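Local coordinates for protein fructuronate-tagaturonate epimerase UxaE from Cohnella laeviribosi in complex with 1 glycerol (Cohnella laeviribosi, PDB 6IL9) that catalyses the epimerisation that interconverts fructuronate and tagaturonate, probably with the help of a zinc ion held in its TIM barrel, at residues Y51-G56 and L75-P80; G97-I102 and L437-Y442; Y387-Q392 and S454-D459; F398-A403 and Y442-Q447. All blocks are in the same frame, centred on the assembly; numbering follows the deposited sequence.

Contact 1 of 4, residues Y51-G56 and L75-P80; sequences YDELRG and LNRHFP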
loop_
_atom_site.group_PDB
_atom_site.type_symbol
_atom_site.label_atom_id
_atom_site.label_comp_id
_atom_site.label_asym_id
_atom_site.label_seq_id
_atom_site.Cartn_x
_atom_site.Cartn_y
_atom_site.Cartn_z
ATOM N N TYR A 51 20.827 -7.952 24.793
ATOM C CA TYR A 51 20.182 -7.661 26.073
ATOM C C TYR A 51 20.497 -6.245 26.545
ATOM O O TYR A 51 19.618 -5.541 27.058
ATOM C CB TYR A 51 20.616 -8.685 27.128
ATOM C CG TYR A 51 19.915 -8.549 28.474
ATOM C CD1 TYR A 51 20.333 -7.607 29.417
ATOM C CD2 TYR A 51 18.840 -9.368 28.803
ATOM C CE1 TYR A 51 19.695 -7.482 30.643
ATOM C CE2 TYR A 51 18.200 -9.253 30.029
ATOM C CZ TYR A 51 18.632 -8.308 30.943
ATOM O OH TYR A 51 17.992 -8.195 32.156
ATOM N N ASP A 52 21.750 -5.812 26.382
ATOM C CA ASP A 52 22.159 -4.518 26.919
ATOM C C ASP A 52 21.533 -3.371 26.143
ATOM O O ASP A 52 21.208 -2.326 26.724
ATOM C CB ASP A 52 23.684 -4.400 26.896
ATOM C CG ASP A 52 24.364 -5.483 27.703
ATOM O OD1 ASP A 52 23.778 -5.945 28.703
ATOM O OD2 ASP A 52 25.493 -5.872 27.341
ATOM N N GLU A 53 21.359 -3.543 24.829
ATOM C CA GLU A 53 20.912 -2.445 23.980
ATOM C C GLU A 53 19.401 -2.260 24.015
ATOM O O GLU A 53 18.915 -1.135 23.852
ATOM C CB GLU A 53 21.395 -2.674 22.545
ATOM C CG GLU A 53 22.907 -2.510 22.391
ATOM C CD GLU A 53 23.464 -3.166 21.139
ATOM O OE1 GLU A 53 22.684 -3.453 20.204
ATOM O OE2 GLU A 53 24.695 -3.402 21.097
ATOM N N LEU A 54 18.648 -3.331 24.231
ATOM C CA LEU A 54 17.209 -3.186 24.402
ATOM C C LEU A 54 16.900 -2.362 25.645
ATOM O O LEU A 54 17.574 -2.474 26.675
ATOM C CB LEU A 54 16.544 -4.556 24.498
ATOM C CG LEU A 54 16.570 -5.373 23.208
ATOM C CD1 LEU A 54 16.245 -6.834 23.499
ATOM C CD2 LEU A 54 15.588 -4.775 22.205
ATOM N N ARG A 55 15.887 -1.512 25.534
ATOM C CA ARG A 55 15.414 -0.690 26.636
ATOM C C ARG A 55 14.169 -1.338 27.226
ATOM O O ARG A 55 13.191 -1.586 26.510
ATOM C CB ARG A 55 15.119 0.735 26.165
ATOM C CG ARG A 55 14.778 1.708 27.284
ATOM C CD ARG A 55 15.270 3.121 26.964
ATOM N NE ARG A 55 14.256 4.133 27.250
ATOM C CZ ARG A 55 14.521 5.417 27.474
ATOM N NH1 ARG A 55 13.533 6.267 27.726
ATOM N NH2 ARG A 55 15.774 5.850 27.451
ATOM N N GLY A 56 14.210 -1.618 28.523
ATOM C CA GLY A 56 13.066 -2.205 29.184
ATOM C C GLY A 56 13.277 -2.246 30.680
ATOM O O GLY A 56 14.242 -1.690 31.204
ATOM N N LEU A 75 16.573 -4.265 17.161
ATOM C CA LEU A 75 16.298 -5.528 16.481
ATOM C C LEU A 75 16.844 -5.511 15.055
ATOM O O LEU A 75 17.364 -6.522 14.571
ATOM C CB LEU A 75 14.794 -5.819 16.472
ATOM C CG LEU A 75 14.097 -6.176 17.786
ATOM C CD1 LEU A 75 12.685 -6.679 17.493
ATOM C CD2 LEU A 75 14.873 -7.216 18.563
ATOM N N ASN A 76 16.739 -4.363 14.374
ATOM C CA ASN A 76 17.280 -4.241 13.023
ATOM C C ASN A 76 18.769 -4.563 12.993
ATOM O O ASN A 76 19.256 -5.197 12.049
ATOM C CB ASN A 76 17.060 -2.826 12.487
ATOM C CG ASN A 76 15.647 -2.580 11.963
ATOM O OD1 ASN A 76 15.302 -1.437 11.677
ATOM N ND2 ASN A 76 14.838 -3.630 11.832
ATOM N N ARG A 77 19.511 -4.121 14.015
ATOM C CA ARG A 77 20.955 -4.335 14.020
ATOM C C ARG A 77 21.312 -5.805 14.201
ATOM O O ARG A 77 22.276 -6.291 13.598
ATOM C CB ARG A 77 21.610 -3.488 15.110
ATOM C CG ARG A 77 23.102 -3.798 15.306
ATOM C CD ARG A 77 23.816 -2.730 16.128
ATOM N NE ARG A 77 23.145 -2.450 17.398
ATOM C CZ ARG A 77 22.322 -1.424 17.600
ATOM N NH1 ARG A 77 21.751 -1.249 18.791
ATOM N NH2 ARG A 77 22.064 -0.576 16.612
ATOM N N HIS A 78 20.549 -6.533 15.015
ATOM C CA HIS A 78 20.885 -7.911 15.340
ATOM C C HIS A 78 20.152 -8.938 14.486
ATOM O O HIS A 78 20.568 -10.101 14.449
ATOM C CB HIS A 78 20.598 -8.181 16.823
ATOM C CG HIS A 78 21.422 -7.343 17.753
ATOM N ND1 HIS A 78 22.565 -7.814 18.365
ATOM C CD2 HIS A 78 21.277 -6.061 18.165
ATOM C CE1 HIS A 78 23.086 -6.860 19.115
ATOM N NE2 HIS A 78 22.323 -5.786 19.014
ATOM N N PHE A 79 19.080 -8.546 13.803
ATOM C CA PHE A 79 18.273 -9.470 13.011
ATOM C C PHE A 79 17.999 -8.826 11.660
ATOM O O PHE A 79 16.999 -8.115 11.483
ATOM C CB PHE A 79 16.983 -9.828 13.743
ATOM C CG PHE A 79 17.213 -10.461 15.082
ATOM C CD1 PHE A 79 17.588 -11.790 15.173
ATOM C CD2 PHE A 79 17.073 -9.720 16.250
ATOM C CE1 PHE A 79 17.803 -12.380 16.406
ATOM C CE2 PHE A 79 17.291 -10.306 17.490
ATOM C CZ PHE A 79 17.658 -11.640 17.564
ATOM N N PRO A 80 18.877 -9.049 10.680
ATOM C CA PRO A 80 18.708 -8.385 9.379
ATOM C C PRO A 80 17.374 -8.665 8.698
ATOM O O PRO A 80 16.911 -7.819 7.923
ATOM C CB PRO A 80 19.892 -8.928 8.565
ATOM C CG PRO A 80 20.939 -9.222 9.617
ATOM C CD PRO A 80 20.170 -9.754 10.787
HETATM O O HOH W 1 25.651 -3.942 18.669
#

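Contact 2 of 4, residues G97-I102 and L437-Y442; sequences GDRLGI and LLHITY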
loop_
_atom_site.group_PDB
_atom_site.type_symbol
_atom_site.label_atom_id
_atom_site.label_comp_id
_atom_site.label_asym_id
_atom_site.label_seq_id
_atom_site.Cartn_x
_atom_site.Cartn_y
_atom_site.Cartn_z
ATOM N N GLY A 97 -0.891 -2.388 2.738
ATOM C CA GLY A 97 -0.971 -1.173 3.532
ATOM C C GLY A 97 -1.782 -1.371 4.802
ATOM O O GLY A 97 -2.803 -2.064 4.820
ATOM N N ASP A 98 -1.328 -0.728 5.866
ATOM C CA ASP A 98 -1.909 -0.906 7.193
ATOM C C ASP A 98 -2.059 0.477 7.822
ATOM O O ASP A 98 -1.081 1.056 8.305
ATOM C CB ASP A 98 -1.031 -1.821 8.032
ATOM C CG ASP A 98 -1.612 -2.094 9.400
ATOM O OD1 ASP A 98 -2.751 -1.644 9.688
ATOM O OD2 ASP A 98 -0.916 -2.756 10.190
ATOM N N ARG A 99 -3.290 0.987 7.817
ATOM C CA ARG A 99 -3.628 2.291 8.372
ATOM C C ARG A 99 -3.635 2.293 9.887
ATOM O O ARG A 99 -3.659 3.373 10.487
ATOM C CB ARG A 99 -5.006 2.730 7.871
ATOM C CG ARG A 99 -5.042 2.950 6.392
ATOM C CD ARG A 99 -6.452 3.090 5.868
ATOM N NE ARG A 99 -6.429 3.610 4.504
ATOM C CZ ARG A 99 -7.516 3.872 3.792
ATOM N NH1 ARG A 99 -8.719 3.641 4.304
ATOM N NH2 ARG A 99 -7.390 4.357 2.563
ATOM N N LEU A 100 -3.618 1.115 10.500
ATOM C CA LEU A 100 -3.818 0.949 11.932
ATOM C C LEU A 100 -2.572 0.504 12.667
ATOM O O LEU A 100 -2.450 0.776 13.865
ATOM C CB LEU A 100 -4.932 -0.073 12.192
ATOM C CG LEU A 100 -6.268 0.217 11.506
ATOM C CD1 LEU A 100 -7.205 -0.971 11.676
ATOM C CD2 LEU A 100 -6.886 1.492 12.080
ATOM N N GLY A 101 -1.655 -0.181 11.991
ATOM C CA GLY A 101 -0.497 -0.726 12.665
ATOM C C GLY A 101 -0.697 -2.067 13.341
ATOM O O GLY A 101 0.200 -2.500 14.082
ATOM N N ILE A 102 -1.825 -2.745 13.115
ATOM C CA ILE A 102 -2.125 -4.021 13.758
ATOM C C ILE A 102 -2.337 -5.161 12.769
ATOM O O ILE A 102 -2.668 -6.271 13.194
ATOM C CB ILE A 102 -3.353 -3.913 14.685
ATOM C CG1 ILE A 102 -4.601 -3.540 13.886
ATOM C CG2 ILE A 102 -3.090 -2.921 15.810
ATOM C CD1 ILE A 102 -5.901 -3.567 14.716
ATOM N N LEU A 437 -18.480 4.031 2.246
ATOM C CA LEU A 437 -18.739 4.974 3.327
ATOM C C LEU A 437 -17.704 4.825 4.429
ATOM O O LEU A 437 -17.131 5.815 4.894
ATOM C CB LEU A 437 -20.143 4.734 3.879
ATOM C CG LEU A 437 -20.512 5.422 5.191
ATOM C CD1 LEU A 437 -20.640 6.922 4.953
ATOM C CD2 LEU A 437 -21.803 4.831 5.758
ATOM N N LEU A 438 -17.451 3.584 4.853
ATOM C CA LEU A 438 -16.492 3.342 5.930
ATOM C C LEU A 438 -15.048 3.396 5.436
ATOM O O LEU A 438 -14.154 3.775 6.202
ATOM C CB LEU A 438 -16.783 1.988 6.596
ATOM C CG LEU A 438 -17.789 1.959 7.764
ATOM C CD1 LEU A 438 -17.255 2.711 8.963
ATOM C CD2 LEU A 438 -19.172 2.519 7.370
ATOM N N HIS A 439 -14.805 3.048 4.166
ATOM C CA HIS A 439 -13.436 2.994 3.646
ATOM C C HIS A 439 -12.793 4.368 3.721
ATOM O O HIS A 439 -11.677 4.522 4.223
ATOM C CB HIS A 439 -13.464 2.489 2.192
ATOM C CG HIS A 439 -12.119 2.159 1.606
ATOM N ND1 HIS A 439 -11.099 3.082 1.482
ATOM C CD2 HIS A 439 -11.649 1.007 1.064
ATOM C CE1 HIS A 439 -10.054 2.510 0.911
ATOM N NE2 HIS A 439 -10.362 1.250 0.642
ATOM N N ILE A 440 -13.518 5.386 3.260
ATOM C CA ILE A 440 -12.953 6.698 3.000
ATOM C C ILE A 440 -12.968 7.591 4.237
ATOM O O ILE A 440 -12.210 8.572 4.292
ATOM C CB ILE A 440 -13.750 7.257 1.803
ATOM C CG1 ILE A 440 -13.142 6.815 0.477
ATOM C CG2 ILE A 440 -13.923 8.720 1.829
ATOM C CD1 ILE A 440 -13.178 5.377 0.208
ATOM N N THR A 441 -13.757 7.240 5.253
ATOM C CA THR A 441 -13.890 8.025 6.473
ATOM C C THR A 441 -12.956 7.547 7.582
ATOM O O THR A 441 -13.129 7.953 8.731
ATOM C CB THR A 441 -15.344 8.012 6.972
ATOM O OG1 THR A 441 -15.826 6.664 7.097
ATOM C CG2 THR A 441 -16.273 8.811 6.019
ATOM N N TYR A 442 -11.959 6.716 7.260
ATOM C CA TYR A 442 -11.057 6.191 8.294
ATOM C C TYR A 442 -10.386 7.311 9.079
ATOM O O TYR A 442 -10.256 7.224 10.310
ATOM C CB TYR A 442 -9.992 5.289 7.664
ATOM C CG TYR A 442 -9.004 6.032 6.779
ATOM C CD1 TYR A 442 -9.350 6.444 5.499
ATOM C CD2 TYR A 442 -7.728 6.348 7.240
ATOM C CE1 TYR A 442 -8.449 7.135 4.696
ATOM C CE2 TYR A 442 -6.823 7.037 6.446
ATOM C CZ TYR A 442 -7.191 7.432 5.179
ATOM O OH TYR A 442 -6.288 8.106 4.395
HETATM O O HOH W 2 -9.802 5.571 1.630
#

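Contact 3 of 4, residues Y387-Q392 and S454-D459; sequences YRRMHQ and SSLFRD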
loop_
_atom_site.group_PDB
_atom_site.type_symbol
_atom_site.label_atom_id
_atom_site.label_comp_id
_atom_site.label_asym_id
_atom_site.label_seq_id
_atom_site.Cartn_x
_atom_site.Cartn_y
_atom_site.Cartn_z
ATOM N N TYR A 387 -19.907 -0.078 16.411
ATOM C CA TYR A 387 -20.107 0.008 14.966
ATOM C C TYR A 387 -21.192 1.031 14.625
ATOM O O TYR A 387 -21.010 1.873 13.732
ATOM C CB TYR A 387 -20.454 -1.360 14.358
ATOM C CG TYR A 387 -20.668 -1.161 12.878
ATOM C CD1 TYR A 387 -19.584 -1.164 12.002
ATOM C CD2 TYR A 387 -21.931 -0.862 12.368
ATOM C CE1 TYR A 387 -19.759 -0.913 10.653
ATOM C CE2 TYR A 387 -22.112 -0.596 11.019
ATOM C CZ TYR A 387 -21.019 -0.628 10.168
ATOM O OH TYR A 387 -21.213 -0.360 8.835
ATOM N N ARG A 388 -22.335 0.961 15.310
ATOM C CA ARG A 388 -23.431 1.893 15.022
ATOM C C ARG A 388 -22.987 3.339 15.188
ATOM O O ARG A 388 -23.300 4.197 14.351
ATOM C CB ARG A 388 -24.632 1.617 15.929
ATOM C CG ARG A 388 -25.298 0.285 15.711
ATOM C CD ARG A 388 -26.559 0.133 16.594
ATOM N NE ARG A 388 -27.142 -1.188 16.399
ATOM C CZ ARG A 388 -28.029 -1.486 15.454
ATOM N NH1 ARG A 388 -28.473 -0.550 14.618
ATOM N NH2 ARG A 388 -28.464 -2.725 15.344
ATOM N N ARG A 389 -22.257 3.634 16.264
ATOM C CA ARG A 389 -21.785 4.997 16.469
ATOM C C ARG A 389 -20.826 5.429 15.365
ATOM O O ARG A 389 -20.891 6.571 14.889
ATOM C CB ARG A 389 -21.131 5.113 17.843
ATOM C CG ARG A 389 -22.136 4.982 18.989
ATOM C CD ARG A 389 -21.442 5.025 20.330
ATOM N NE ARG A 389 -20.553 6.175 20.407
ATOM C CZ ARG A 389 -19.263 6.109 20.717
ATOM N NH1 ARG A 389 -18.701 4.937 20.993
ATOM N NH2 ARG A 389 -18.539 7.218 20.755
ATOM N N MET A 390 -19.919 4.534 14.952
ATOM C CA MET A 390 -18.965 4.865 13.891
ATOM C C MET A 390 -19.667 5.034 12.544
ATOM O O MET A 390 -19.350 5.955 11.782
ATOM C CB MET A 390 -17.879 3.782 13.801
ATOM C CG MET A 390 -16.978 3.681 15.044
ATOM S SD MET A 390 -15.643 2.422 14.978
ATOM C CE MET A 390 -14.586 3.105 13.698
ATOM N N HIS A 391 -20.616 4.147 12.235
ATOM C CA HIS A 391 -21.329 4.212 10.961
ATOM C C HIS A 391 -22.135 5.504 10.866
ATOM O O HIS A 391 -22.091 6.208 9.849
ATOM C CB HIS A 391 -22.212 2.961 10.841
ATOM C CG HIS A 391 -23.083 2.894 9.617
ATOM N ND1 HIS A 391 -23.032 1.832 8.735
ATOM C CD2 HIS A 391 -24.074 3.706 9.169
ATOM C CE1 HIS A 391 -23.936 2.002 7.787
ATOM N NE2 HIS A 391 -24.578 3.135 8.022
ATOM N N GLN A 392 -22.832 5.863 11.948
ATOM C CA GLN A 392 -23.629 7.088 11.940
ATOM C C GLN A 392 -22.747 8.323 11.793
ATOM O O GLN A 392 -23.095 9.263 11.067
ATOM C CB GLN A 392 -24.471 7.169 13.216
ATOM C CG GLN A 392 -25.569 8.227 13.157
ATOM C CD GLN A 392 -26.514 8.037 11.980
ATOM O OE1 GLN A 392 -27.071 6.952 11.774
ATOM N NE2 GLN A 392 -26.707 9.101 11.201
ATOM N N SER A 454 -10.724 13.795 24.528
ATOM C CA SER A 454 -10.505 12.357 24.462
ATOM C C SER A 454 -11.043 11.805 23.145
ATOM O O SER A 454 -11.825 12.455 22.448
ATOM C CB SER A 454 -11.176 11.645 25.638
ATOM O OG SER A 454 -12.571 11.870 25.661
ATOM N N SER A 455 -10.614 10.593 22.800
ATOM C CA SER A 455 -11.021 10.027 21.520
ATOM C C SER A 455 -12.487 9.619 21.565
ATOM O O SER A 455 -12.990 9.132 22.583
ATOM C CB SER A 455 -10.136 8.834 21.139
ATOM O OG SER A 455 -10.535 7.663 21.819
ATOM N N LEU A 456 -13.183 9.851 20.449
ATOM C CA LEU A 456 -14.590 9.495 20.360
ATOM C C LEU A 456 -14.765 8.013 20.048
ATOM O O LEU A 456 -15.638 7.357 20.623
ATOM C CB LEU A 456 -15.272 10.368 19.305
ATOM C CG LEU A 456 -16.796 10.319 19.173
ATOM C CD1 LEU A 456 -17.523 10.678 20.478
ATOM C CD2 LEU A 456 -17.256 11.244 18.043
ATOM N N PHE A 457 -13.934 7.464 19.160
ATOM C CA PHE A 457 -13.992 6.044 18.825
ATOM C C PHE A 457 -12.666 5.316 18.930
ATOM O O PHE A 457 -12.679 4.095 19.123
ATOM C CB PHE A 457 -14.510 5.830 17.392
ATOM C CG PHE A 457 -15.712 6.651 17.047
ATOM C CD1 PHE A 457 -16.925 6.417 17.669
ATOM C CD2 PHE A 457 -15.626 7.642 16.089
ATOM C CE1 PHE A 457 -18.037 7.169 17.350
ATOM C CE2 PHE A 457 -16.727 8.402 15.764
ATOM C CZ PHE A 457 -17.938 8.165 16.393
ATOM N N ARG A 458 -11.534 6.007 18.800
ATOM C CA ARG A 458 -10.282 5.328 18.474
ATOM C C ARG A 458 -9.827 4.391 19.588
ATOM O O ARG A 458 -9.393 3.265 19.317
ATOM C CB ARG A 458 -9.206 6.360 18.160
ATOM C CG ARG A 458 -7.892 5.742 17.737
ATOM C CD ARG A 458 -6.862 6.820 17.485
ATOM N NE ARG A 458 -5.618 6.276 16.962
ATOM C CZ ARG A 458 -4.685 5.694 17.710
ATOM N NH1 ARG A 458 -4.855 5.583 19.023
ATOM N NH2 ARG A 458 -3.579 5.230 17.146
ATOM N N ASP A 459 -9.907 4.828 20.845
ATOM C CA ASP A 459 -9.439 3.981 21.938
ATOM C C ASP A 459 -10.264 2.708 22.049
ATOM O O ASP A 459 -9.714 1.607 22.181
ATOM C CB ASP A 459 -9.469 4.752 23.259
ATOM C CG ASP A 459 -8.462 5.876 23.293
ATOM O OD1 ASP A 459 -7.403 5.742 22.643
ATOM O OD2 ASP A 459 -8.735 6.899 23.964
#

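Contact 4 of 4, residues F398-A403 and Y442-Q447; sequences FEEATA and YGLLLQ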
loop_
_atom_site.group_PDB
_atom_site.type_symbol
_atom_site.label_atom_id
_atom_site.label_comp_id
_atom_site.label_asym_id
_atom_site.label_seq_id
_atom_site.Cartn_x
_atom_site.Cartn_y
_atom_site.Cartn_z
ATOM N N PHE A 398 -19.559 12.312 5.772
ATOM C CA PHE A 398 -19.097 11.689 4.535
ATOM C C PHE A 398 -18.581 12.720 3.532
ATOM O O PHE A 398 -17.560 12.498 2.866
ATOM C CB PHE A 398 -20.248 10.880 3.951
ATOM C CG PHE A 398 -19.909 10.125 2.711
ATOM C CD1 PHE A 398 -18.964 9.118 2.732
ATOM C CD2 PHE A 398 -20.571 10.393 1.529
ATOM C CE1 PHE A 398 -18.678 8.396 1.590
ATOM C CE2 PHE A 398 -20.278 9.679 0.380
ATOM C CZ PHE A 398 -19.335 8.688 0.413
ATOM N N GLU A 399 -19.274 13.858 3.414
ATOM C CA GLU A 399 -18.891 14.860 2.425
ATOM C C GLU A 399 -17.455 15.341 2.625
ATOM O O GLU A 399 -16.758 15.631 1.646
ATOM C CB GLU A 399 -19.868 16.037 2.484
ATOM C CG GLU A 399 -20.226 16.637 1.136
ATOM C CD GLU A 399 -20.722 18.081 1.244
ATOM O OE1 GLU A 399 -21.253 18.454 2.313
ATOM O OE2 GLU A 399 -20.572 18.842 0.261
ATOM N N GLU A 400 -16.994 15.426 3.879
ATOM C CA GLU A 400 -15.617 15.844 4.132
ATOM C C GLU A 400 -14.618 14.854 3.548
ATOM O O GLU A 400 -13.544 15.251 3.082
ATOM C CB GLU A 400 -15.381 16.009 5.637
ATOM C CG GLU A 400 -16.409 16.896 6.321
ATOM C CD GLU A 400 -16.557 16.600 7.806
ATOM O OE1 GLU A 400 -15.586 16.117 8.416
ATOM O OE2 GLU A 400 -17.650 16.838 8.363
ATOM N N ALA A 401 -14.961 13.571 3.547
ATOM C CA ALA A 401 -14.031 12.555 3.087
ATOM C C ALA A 401 -14.055 12.395 1.565
ATOM O O ALA A 401 -13.031 12.036 0.967
ATOM C CB ALA A 401 -14.350 11.246 3.811
ATOM N N THR A 402 -15.187 12.685 0.914
ATOM C CA THR A 402 -15.220 12.620 -0.544
ATOM C C THR A 402 -14.333 13.676 -1.191
ATOM O O THR A 402 -14.031 13.566 -2.383
ATOM C CB THR A 402 -16.654 12.759 -1.070
ATOM O OG1 THR A 402 -17.164 14.068 -0.770
ATOM C CG2 THR A 402 -17.552 11.706 -0.453
ATOM N N ALA A 403 -13.901 14.687 -0.434
ATOM C CA ALA A 403 -12.935 15.642 -0.961
ATOM C C ALA A 403 -11.564 15.014 -1.193
ATOM O O ALA A 403 -10.790 15.537 -2.000
ATOM C CB ALA A 403 -12.817 16.837 -0.010
ATOM N N TYR A 442 -11.959 6.716 7.260
ATOM C CA TYR A 442 -11.057 6.191 8.294
ATOM C C TYR A 442 -10.386 7.311 9.079
ATOM O O TYR A 442 -10.256 7.224 10.310
ATOM C CB TYR A 442 -9.992 5.289 7.664
ATOM C CG TYR A 442 -9.004 6.032 6.779
ATOM C CD1 TYR A 442 -9.350 6.444 5.499
ATOM C CD2 TYR A 442 -7.728 6.348 7.240
ATOM C CE1 TYR A 442 -8.449 7.135 4.696
ATOM C CE2 TYR A 442 -6.823 7.037 6.446
ATOM C CZ TYR A 442 -7.191 7.432 5.179
ATOM O OH TYR A 442 -6.288 8.106 4.395
ATOM N N GLY A 443 -9.933 8.358 8.387
ATOM C CA GLY A 443 -9.213 9.427 9.068
ATOM C C GLY A 443 -10.123 10.227 9.981
ATOM O O GLY A 443 -9.784 10.493 11.140
ATOM N N LEU A 444 -11.305 10.595 9.478
ATOM C CA LEU A 444 -12.288 11.306 10.295
ATOM C C LEU A 444 -12.697 10.498 11.520
ATOM O O LEU A 444 -12.959 11.065 12.584
ATOM C CB LEU A 444 -13.537 11.610 9.471
ATOM C CG LEU A 444 -13.423 12.535 8.279
ATOM C CD1 LEU A 444 -14.681 12.370 7.450
ATOM C CD2 LEU A 444 -13.256 13.965 8.766
ATOM N N LEU A 445 -12.838 9.182 11.367
ATOM C CA LEU A 445 -13.257 8.346 12.487
ATOM C C LEU A 445 -12.132 8.185 13.502
ATOM O O LEU A 445 -12.351 8.304 14.716
ATOM C CB LEU A 445 -13.704 6.975 11.977
ATOM C CG LEU A 445 -15.045 6.949 11.242
ATOM C CD1 LEU A 445 -15.194 5.669 10.412
ATOM C CD2 LEU A 445 -16.195 7.057 12.237
ATOM N N LEU A 446 -10.924 7.900 13.015
ATOM C CA LEU A 446 -9.785 7.646 13.896
ATOM C C LEU A 446 -9.407 8.887 14.690
ATOM O O LEU A 446 -8.997 8.787 15.854
ATOM C CB LEU A 446 -8.589 7.172 13.065
ATOM C CG LEU A 446 -8.079 5.728 13.085
ATOM C CD1 LEU A 446 -8.925 4.772 13.924
ATOM C CD2 LEU A 446 -7.878 5.210 11.648
ATOM N N GLN A 447 -9.517 10.063 14.080
ATOM C CA GLN A 447 -9.107 11.289 14.753
ATOM C C GLN A 447 -10.256 11.986 15.476
ATOM O O GLN A 447 -10.028 13.025 16.103
ATOM C CB GLN A 447 -8.450 12.243 13.748
ATOM C CG GLN A 447 -7.300 11.602 12.980
ATOM C CD GLN A 447 -5.922 11.961 13.522
ATOM O OE1 GLN A 447 -5.515 11.503 14.596
ATOM N NE2 GLN A 447 -5.187 12.776 12.765
#

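Contact 1 of 4, residues Y51-G56 and L75-P80
The guanidinium of Arg77 and the imidazole of His78 each turn an edge to Glu53, whose OE1 lies close to the plane of both groups. The carboxylate is turned 59° from the guanidinium, and the donors lie well out of its plane, His78 NE2 on one side and the two Arg77 nitrogens on the opposite side. His78 gives an almost straight bond, NE2 to Glu53 OE1 at 2.6 Å, 177° at the hydrogen. Arg77 grips the same Glu53 OE1 side-on in a salt bridge, with NH1 at 2.8 Å and NE at 3.0 Å. A bend in the arginine chain (chi3 52°) swings that edge round toward the glutamate. The His-carboxylate pair and the salt bridge join the C-terminal ends of helices 49-53 and 69-78, between which the chain forms strands 57-59 and 62-66 of the antiparallel sheet. Three donors on one oxygen would probably favour the ionised carboxylate. Glu53 OE2 accepts from a water at 2.7 Å that is also weakly bonded to Arg77 NE. At ND1, His78 is tied to Ser26, which fixes the rotation of the ring. Leu54 CD2 meets Leu75 CD2 at 4.4 Å, both leucines resting on Leu42.

Contact 2 of 4, residues G97-I102 and L437-Y442
Arg99, in the loop that follows the first barrel strand, 93-96, reaches to Tyr442 and the end of helix 432-440. Its extended chain lays the guanidinium flat on one face of the tyrosine ring, planes 19° apart, CZ 3.6 Å from the ring centroid, a cation-pi stack to which Arg99 CD adds a CH-pi contact. Tyr442 presents that face with its CG between the backbone N and the carbonyl carbon (chi1 68°). At the guanidinium edge, Arg99 NH1 donates to His439 O at 3.1 Å, a bent bond of 136°, while NE forms a salt bridge with Glu127. This TIM-barrel loop opens with an Asx turn, Asp98 OD1 accepting from Leu100 N at 3.0 Å. Replacing Arg99 by leucine would probably leave Glu127 without its charge partner and the tyrosine face without its cation. Water 2 links Arg99 NH2 with His439 ND1; His439 NE2 is hydrogen-bonded to O1P of the phosphoserine at position 346, and bound glycerol lies about 5 Å from the His439 side chain.

Contact 3 of 4, residues Y387-Q392 and S454-D459
Arg389 meets Phe457 from its first side-chain atom onward, CB lying 3.7 Å from Phe457 CE1. From there the chain bends at chi3 (51°), which brings the guanidinium back against Phe457 CE1: CZ is again 3.7 Å from it, and that carbon sits over one face of the guanidinium, the two planes being 45° apart. At the tip, Arg389 NH2 donates to Leu456 O at 2.9 Å, from above the carbonyl plane, and rests against Leu456 CD1 at 3.6 Å. The bond holds the residue preceding Phe457, which is the N-cap of helix 458-467, against helix 384-402. An alanine at Arg389 is likely to leave the Leu456 carbonyl without this donor and to open a gap beside Phe457 CE1 where the guanidinium lay. Phe457 is gripped between two residues: Leu456 CG over one face, and Met390 CG over the opposite one, 4.1 Å from the centroid in a CH-pi contact. Met390 SD, 5.4 Å from that centroid, makes an oblique Met-aromatic contact. Tyr393 meets the same ring edge-to-face.

Contact 4 of 4, residues F398-A403 and Y442-Q447
The last turn of helix 384-402 faces the short helix 442-446, and the two backbones come nearest at Ala401 and Leu444, whose CA atoms are 7.5 Å apart. The former helix is kinked and weakly bonded here, with Ala401 N and Thr402 N both donating to Phe398 O, so that one carbonyl accepts both an i+3 and an i+4 amide. Leu444 CG is anti to the carbonyl carbon (chi1 -64°), which points the branched end at helix 384-402; CD1 packs mainly on Ala401 and CD2 on Glu400. Leu444 CD1 lies 3.8 Å from Ala401 CB, where the alanine's single carbon allows the helices to come close. CD2 meets the carboxylate of Glu400, 3.2 Å from OE1, a tight touch between a methyl and a polar oxygen. The glutamate chain is extended beyond CG and crosses the leucine at a slant, its CB 4.1 Å from Leu444 CD1. The other oxygen, Glu400 OE2, is engaged by His397 ND1 one turn back, which fixes how the carboxylate lies. Leu444 also touches His397. Ala401 also packs on Ile440 and Thr441, and Leu445 on Met390 and Tyr393, so helix 384-402 lies against both helix 432-440 and helix 442-446.

From the N terminus, contact 1 closes first, bringing together the helices that flank strands 57-59 and 62-66; it is complete before contact 2 opens, and their centres lie about 30 Å apart. Contact 2 closes a far longer loop, from the start of the barrel to helix 432-440, spanning 334 intervening residues. Contacts 3 and 4 both begin on helix 384-402, within that span, and close beyond its end or at it, so each crosses contact 2; contact 4 lies wholly within the span of contact 3. Contacts 2 and 4 share Tyr442, and Leu437 packs on Phe398. Together, contacts 2 to 4 tie the C-terminal helices to one another and to the barrel.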